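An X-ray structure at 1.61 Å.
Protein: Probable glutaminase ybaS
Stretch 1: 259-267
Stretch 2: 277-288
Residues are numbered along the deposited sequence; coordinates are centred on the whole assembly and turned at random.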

ATOM      1  N   LYS A 259      -7.989  -8.794  -0.491  1.00  8.71           N
ATOM      2  CA  LYS A 259      -7.297 -10.080  -0.475  1.00  7.65           C
ATOM      3  C   LYS A 259      -7.923 -11.016  -1.472  1.00  7.65           C
ATOM      4  O   LYS A 259      -9.150 -11.112  -1.553  1.00  9.00           O
ATOM      5  CB  LYS A 259      -7.357 -10.708   0.905  1.00  7.19           C
ATOM      6  CG  LYS A 259      -6.563 -11.991   1.086  1.00  6.82           C
ATOM      7  CD  LYS A 259      -5.074 -11.765   1.257  1.00  7.62           C
ATOM      8  CE  LYS A 259      -4.203 -12.979   0.962  1.00  7.96           C
ATOM      9  NZ  LYS A 259      -3.980 -13.284  -0.486  1.00  7.58           N
ATOM     10  N   SER A 260      -7.095 -11.757  -2.177  1.00  7.69           N
ATOM     11  CA  SER A 260      -7.553 -12.774  -3.088  1.00  8.42           C
ATOM     12  C   SER A 260      -7.114 -14.165  -2.591  1.00  8.06           C
ATOM     13  O   SER A 260      -6.172 -14.297  -1.730  1.00  8.88           O
ATOM     14  CB  SER A 260      -6.933 -12.575  -4.443  1.00  7.83           C
ATOM     15  OG  SER A 260      -5.529 -12.824  -4.359  1.00  8.02           O
ATOM     16  N   GLY A 261      -7.772 -15.188  -3.141  1.00  7.78           N
ATOM     17  CA  GLY A 261      -7.376 -16.604  -2.963  1.00  7.57           C
ATOM     18  C   GLY A 261      -7.611 -17.400  -4.238  1.00  7.06           C
ATOM     19  O   GLY A 261      -8.424 -17.005  -5.048  1.00  7.25           O
ATOM     20  N   VAL A 262      -6.952 -18.543  -4.383  1.00  8.74           N
ATOM     21  CA  VAL A 262      -7.071 -19.344  -5.640  1.00  9.93           C
ATOM     22  C   VAL A 262      -8.389 -20.138  -5.786  1.00  9.64           C
ATOM     23  O   VAL A 262      -8.666 -20.682  -6.854  1.00  9.42           O
ATOM     24  CB  VAL A 262      -5.823 -20.280  -5.889  1.00  9.70           C
ATOM     25  CG1 VAL A 262      -4.575 -19.430  -6.019  1.00 11.71           C
ATOM     26  CG2 VAL A 262      -5.676 -21.337  -4.830  1.00 11.26           C
ATOM     27  N   GLY A 263      -9.206 -20.157  -4.729  1.00  9.49           N
ATOM     28  CA  GLY A 263     -10.590 -20.587  -4.827  1.00  9.46           C
ATOM     29  C   GLY A 263     -11.457 -19.667  -5.616  1.00 10.05           C
ATOM     30  O   GLY A 263     -12.573 -20.055  -5.952  1.00  9.44           O
ATOM     31  N   GLY A 264     -10.956 -18.470  -5.943  1.00  8.28           N
ATOM     32  CA  GLY A 264     -11.726 -17.485  -6.714  1.00  9.38           C
ATOM     33  C   GLY A 264     -12.371 -16.369  -5.918  1.00  9.23           C
ATOM     34  O   GLY A 264     -13.106 -15.573  -6.457  1.00  9.32           O
ATOM     35  N   GLY A 265     -12.095 -16.304  -4.626  1.00  9.55           N
ATOM     36  CA  GLY A 265     -12.584 -15.254  -3.761  1.00  8.52           C
ATOM     37  C   GLY A 265     -11.789 -13.983  -3.826  1.00  7.77           C
ATOM     38  O   GLY A 265     -10.567 -14.012  -4.022  1.00  7.64           O
ATOM     39  N   ILE A 266     -12.495 -12.860  -3.728  1.00  8.94           N
ATOM     40  CA  ILE A 266     -11.928 -11.534  -3.600  1.00  7.61           C
ATOM     41  C   ILE A 266     -12.657 -10.863  -2.470  1.00  8.90           C
ATOM     42  O   ILE A 266     -13.886 -10.818  -2.459  1.00  9.79           O
ATOM     43  CB  ILE A 266     -12.100 -10.693  -4.913  1.00  8.54           C
ATOM     44  CG1 ILE A 266     -11.372 -11.351  -6.111  1.00  9.08           C
ATOM     45  CG2 ILE A 266     -11.611  -9.240  -4.740  1.00  9.62           C
ATOM     46  CD1 ILE A 266      -9.884 -11.415  -6.036  1.00  9.57           C
ATOM     47  N   LEU A 267     -11.882 -10.335  -1.528  1.00  7.97           N
ATOM     48  CA  LEU A 267     -12.441  -9.562  -0.404  1.00  9.01           C
ATOM     49  C   LEU A 267     -11.945  -8.141  -0.467  1.00  9.41           C
ATOM     50  O   LEU A 267     -10.758  -7.886  -0.733  1.00  9.68           O
ATOM     51  CB  LEU A 267     -11.930 -10.184   0.877  1.00 10.01           C
ATOM     52  CG  LEU A 267     -12.184  -9.430   2.207  1.00 14.32           C
ATOM     53  CD1 LEU A 267     -13.678  -9.409   2.515  1.00 17.23           C
ATOM     54  CD2 LEU A 267     -11.362 -10.086   3.300  1.00 16.02           C
TER
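Stretch 2 277-288: AAFSPPLDEDGN

Stretch 2 enters as an extended strand, A277 to F279, that runs antiparallel to strand 265-267 (168° between their directions, 4.7 Å at closest approach), then leaves the sheet through S280 and the two prolines and returns beside the 261-264 turn. I266 and A278 form the hydrogen-bonded pair, with I266 N to A278 O and A278 N to I266 O both 2.9 Å. The non-hydrogen-bonded pairs G265-F279 and L267-A277 flank it, their CA atoms 4.4 and 4.5 Å apart. Beyond the strand, S280 N donates to G264 O at 3.0 Å, and the same oxygen receives a CA-H...O contact from F279 CA at 3.2 Å.

The F279 side chain (chi1 t) presents its ring edge to the turn, CE1 lying 3.3 Å from G263 O. G264, at phi/psi 100/6, lets the chains close to 4.3 Å between its CA and P281 CA; an ideal CB there would clash with S280 O.

Apolar packing centres on L283, whose CD1 lies 3.9 Å from V262 CB and whose CD2 lies 3.9 Å from G264 CA.

After a type I turn from D284 to G287, N288 reaches strand 259-260: S260 OG donates to N288 OD1 at 2.7 Å. One water donates to S260 OG (2.9 Å) and G287 O (2.8 Å); another bridges V262 O and P281 O, 2.7 Å from each.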

ATOM      1  N   ALA A 277     -17.449  -8.697  -1.002  1.00  7.64           N
ATOM      2  CA  ALA A 277     -16.745  -9.874  -1.505  1.00  7.47           C
ATOM      3  C   ALA A 277     -17.357 -10.357  -2.798  1.00  8.56           C
ATOM      4  O   ALA A 277     -18.541 -10.120  -3.087  1.00  8.17           O
ATOM      5  CB  ALA A 277     -16.748 -10.970  -0.504  1.00  8.50           C
ATOM      6  N   ALA A 278     -16.563 -11.082  -3.549  1.00  8.34           N
ATOM      7  CA  ALA A 278     -17.086 -11.813  -4.726  1.00  8.52           C
ATOM      8  C   ALA A 278     -16.336 -13.076  -4.944  1.00  8.26           C
ATOM      9  O   ALA A 278     -15.293 -13.293  -4.369  1.00  8.35           O
ATOM     10  CB  ALA A 278     -16.984 -10.918  -5.956  1.00  8.32           C
ATOM     11  N   PHE A 279     -16.878 -13.934  -5.829  1.00  8.78           N
ATOM     12  CA  PHE A 279     -16.297 -15.180  -6.165  1.00  8.04           C
ATOM     13  C   PHE A 279     -16.580 -15.517  -7.603  1.00  8.79           C
ATOM     14  O   PHE A 279     -17.710 -15.341  -8.084  1.00  8.44           O
ATOM     15  CB  PHE A 279     -16.874 -16.247  -5.224  1.00  8.88           C
ATOM     16  CG  PHE A 279     -16.911 -17.628  -5.780  1.00  9.21           C
ATOM     17  CD1 PHE A 279     -15.758 -18.360  -5.950  1.00 10.41           C
ATOM     18  CD2 PHE A 279     -18.146 -18.239  -6.036  1.00  9.94           C
ATOM     19  CE1 PHE A 279     -15.807 -19.639  -6.434  1.00  8.98           C
ATOM     20  CE2 PHE A 279     -18.221 -19.525  -6.500  1.00  8.15           C
ATOM     21  CZ  PHE A 279     -17.056 -20.245  -6.701  1.00  9.62           C
ATOM     22  N   SER A 280     -15.520 -15.968  -8.277  1.00  9.00           N
ATOM     23  CA  SER A 280     -15.663 -16.783  -9.459  1.00  9.23           C
ATOM     24  C   SER A 280     -14.370 -17.567  -9.727  1.00  9.23           C
ATOM     25  O   SER A 280     -13.264 -16.968  -9.627  1.00  9.61           O
ATOM     26  CB  SER A 280     -16.012 -15.942 -10.676  1.00  9.73           C
ATOM     27  OG  SER A 280     -16.479 -16.830 -11.728  1.00 17.72           O
ATOM     28  N   PRO A 281     -14.454 -18.865 -10.043  1.00  8.92           N
ATOM     29  CA  PRO A 281     -13.237 -19.676 -10.149  1.00  9.28           C
ATOM     30  C   PRO A 281     -12.155 -19.237 -11.145  1.00  9.72           C
ATOM     31  O   PRO A 281     -11.010 -19.453 -10.803  1.00 10.40           O
ATOM     32  CB  PRO A 281     -13.785 -21.075 -10.505  1.00  9.45           C
ATOM     33  CG  PRO A 281     -15.225 -21.088  -9.911  1.00  9.33           C
ATOM     34  CD  PRO A 281     -15.682 -19.707 -10.140  1.00  9.24           C
ATOM     35  N   PRO A 282     -12.462 -18.717 -12.337  1.00 10.33           N
ATOM     36  CA  PRO A 282     -11.375 -18.379 -13.275  1.00 10.73           C
ATOM     37  C   PRO A 282     -10.472 -17.254 -12.773  1.00  9.67           C
ATOM     38  O   PRO A 282     -10.979 -16.191 -12.460  1.00 10.72           O
ATOM     39  CB  PRO A 282     -12.121 -18.023 -14.552  1.00 11.24           C
ATOM     40  CG  PRO A 282     -13.415 -18.795 -14.448  1.00 10.52           C
ATOM     41  CD  PRO A 282     -13.778 -18.567 -12.974  1.00 10.58           C
ATOM     42  N   LEU A 283      -9.162 -17.519 -12.743  1.00  8.66           N
ATOM     43  CA  LEU A 283      -8.154 -16.611 -12.237  1.00  9.90           C
ATOM     44  C   LEU A 283      -7.332 -15.992 -13.369  1.00 10.40           C
ATOM     45  O   LEU A 283      -7.099 -16.626 -14.392  1.00 11.69           O
ATOM     46  CB  LEU A 283      -7.191 -17.316 -11.309  1.00 10.26           C
ATOM     47  CG  LEU A 283      -7.791 -18.212 -10.253  1.00  9.15           C
ATOM     48  CD1 LEU A 283      -6.762 -19.013  -9.479  1.00 11.03           C
ATOM     49  CD2 LEU A 283      -8.773 -17.452  -9.302  1.00  9.74           C
ATOM     50  N   ASP A 284      -6.855 -14.780 -13.141  1.00 11.55           N
ATOM     51  CA  ASP A 284      -5.900 -14.164 -14.074  1.00 12.99           C
ATOM     52  C   ASP A 284      -4.499 -14.692 -13.812  1.00 13.75           C
ATOM     53  O   ASP A 284      -4.296 -15.571 -12.987  1.00 13.15           O
ATOM     54  CB  ASP A 284      -6.008 -12.643 -14.081  1.00 13.55           C
ATOM     55  CG  ASP A 284      -5.601 -11.968 -12.757  1.00 13.12           C
ATOM     56  OD1 ASP A 284      -4.870 -12.553 -11.942  1.00 11.69           O
ATOM     57  OD2 ASP A 284      -5.993 -10.830 -12.469  1.00 13.61           O
ATOM     58  N   GLU A 285      -3.509 -14.162 -14.520  1.00 16.78           N
ATOM     59  CA  GLU A 285      -2.136 -14.644 -14.406  1.00 18.27           C
ATOM     60  C   GLU A 285      -1.510 -14.412 -13.040  1.00 17.17           C
ATOM     61  O   GLU A 285      -0.500 -15.040 -12.691  1.00 17.57           O
ATOM     62  CB  GLU A 285      -1.282 -13.927 -15.465  1.00 20.24           C
ATOM     63  CG  GLU A 285      -1.604 -14.311 -16.889  1.00 26.35           C
ATOM     64  CD  GLU A 285      -0.399 -14.097 -17.784  1.00 33.34           C
ATOM     65  OE1 GLU A 285       0.159 -12.972 -17.699  1.00 37.48           O
ATOM     66  OE2 GLU A 285       0.001 -15.051 -18.519  1.00 39.48           O
ATOM     67  N   ASP A 286      -2.084 -13.490 -12.266  1.00 15.52           N
ATOM     68  CA  ASP A 286      -1.635 -13.208 -10.919  1.00 15.21           C
ATOM     69  C   ASP A 286      -2.359 -13.998  -9.850  1.00 14.83           C
ATOM     70  O   ASP A 286      -2.141 -13.783  -8.677  1.00 15.06           O
ATOM     71  CB  ASP A 286      -1.711 -11.717 -10.636  1.00 15.94           C
ATOM     72  CG  ASP A 286      -0.640 -10.994 -11.379  1.00 18.12           C
ATOM     73  OD1 ASP A 286       0.534 -11.033 -10.888  1.00 22.04           O
ATOM     74  OD2 ASP A 286      -0.857 -10.507 -12.511  1.00 21.27           O
ATOM     75  N   GLY A 287      -3.236 -14.893 -10.263  1.00 13.40           N
ATOM     76  CA  GLY A 287      -3.941 -15.744  -9.321  1.00 13.73           C
ATOM     77  C   GLY A 287      -5.213 -15.149  -8.735  1.00 12.13           C
ATOM     78  O   GLY A 287      -5.781 -15.671  -7.760  1.00 11.24           O
ATOM     79  N   ASN A 288      -5.641 -14.047  -9.327  1.00 12.43           N
ATOM     80  CA  ASN A 288      -6.773 -13.280  -8.847  1.00 12.20           C
ATOM     81  C   ASN A 288      -7.991 -13.472  -9.744  1.00 12.19           C
ATOM     82  O   ASN A 288      -7.908 -13.312 -10.973  1.00 11.59           O
ATOM     83  CB  ASN A 288      -6.396 -11.802  -8.791  1.00 12.98           C
ATOM     84  CG  ASN A 288      -5.164 -11.546  -7.909  1.00 12.45           C
ATOM     85  OD1 ASN A 288      -4.972 -12.209  -6.880  1.00 11.30           O
ATOM     86  ND2 ASN A 288      -4.296 -10.608  -8.345  1.00  9.76           N
TER
HETATM   87  O   HOH W   1      -5.100 -15.620  -5.093  1.00 15.08           O
HETATM   88  O   HOH W   2      -9.759 -21.255  -9.220  1.00 13.75           O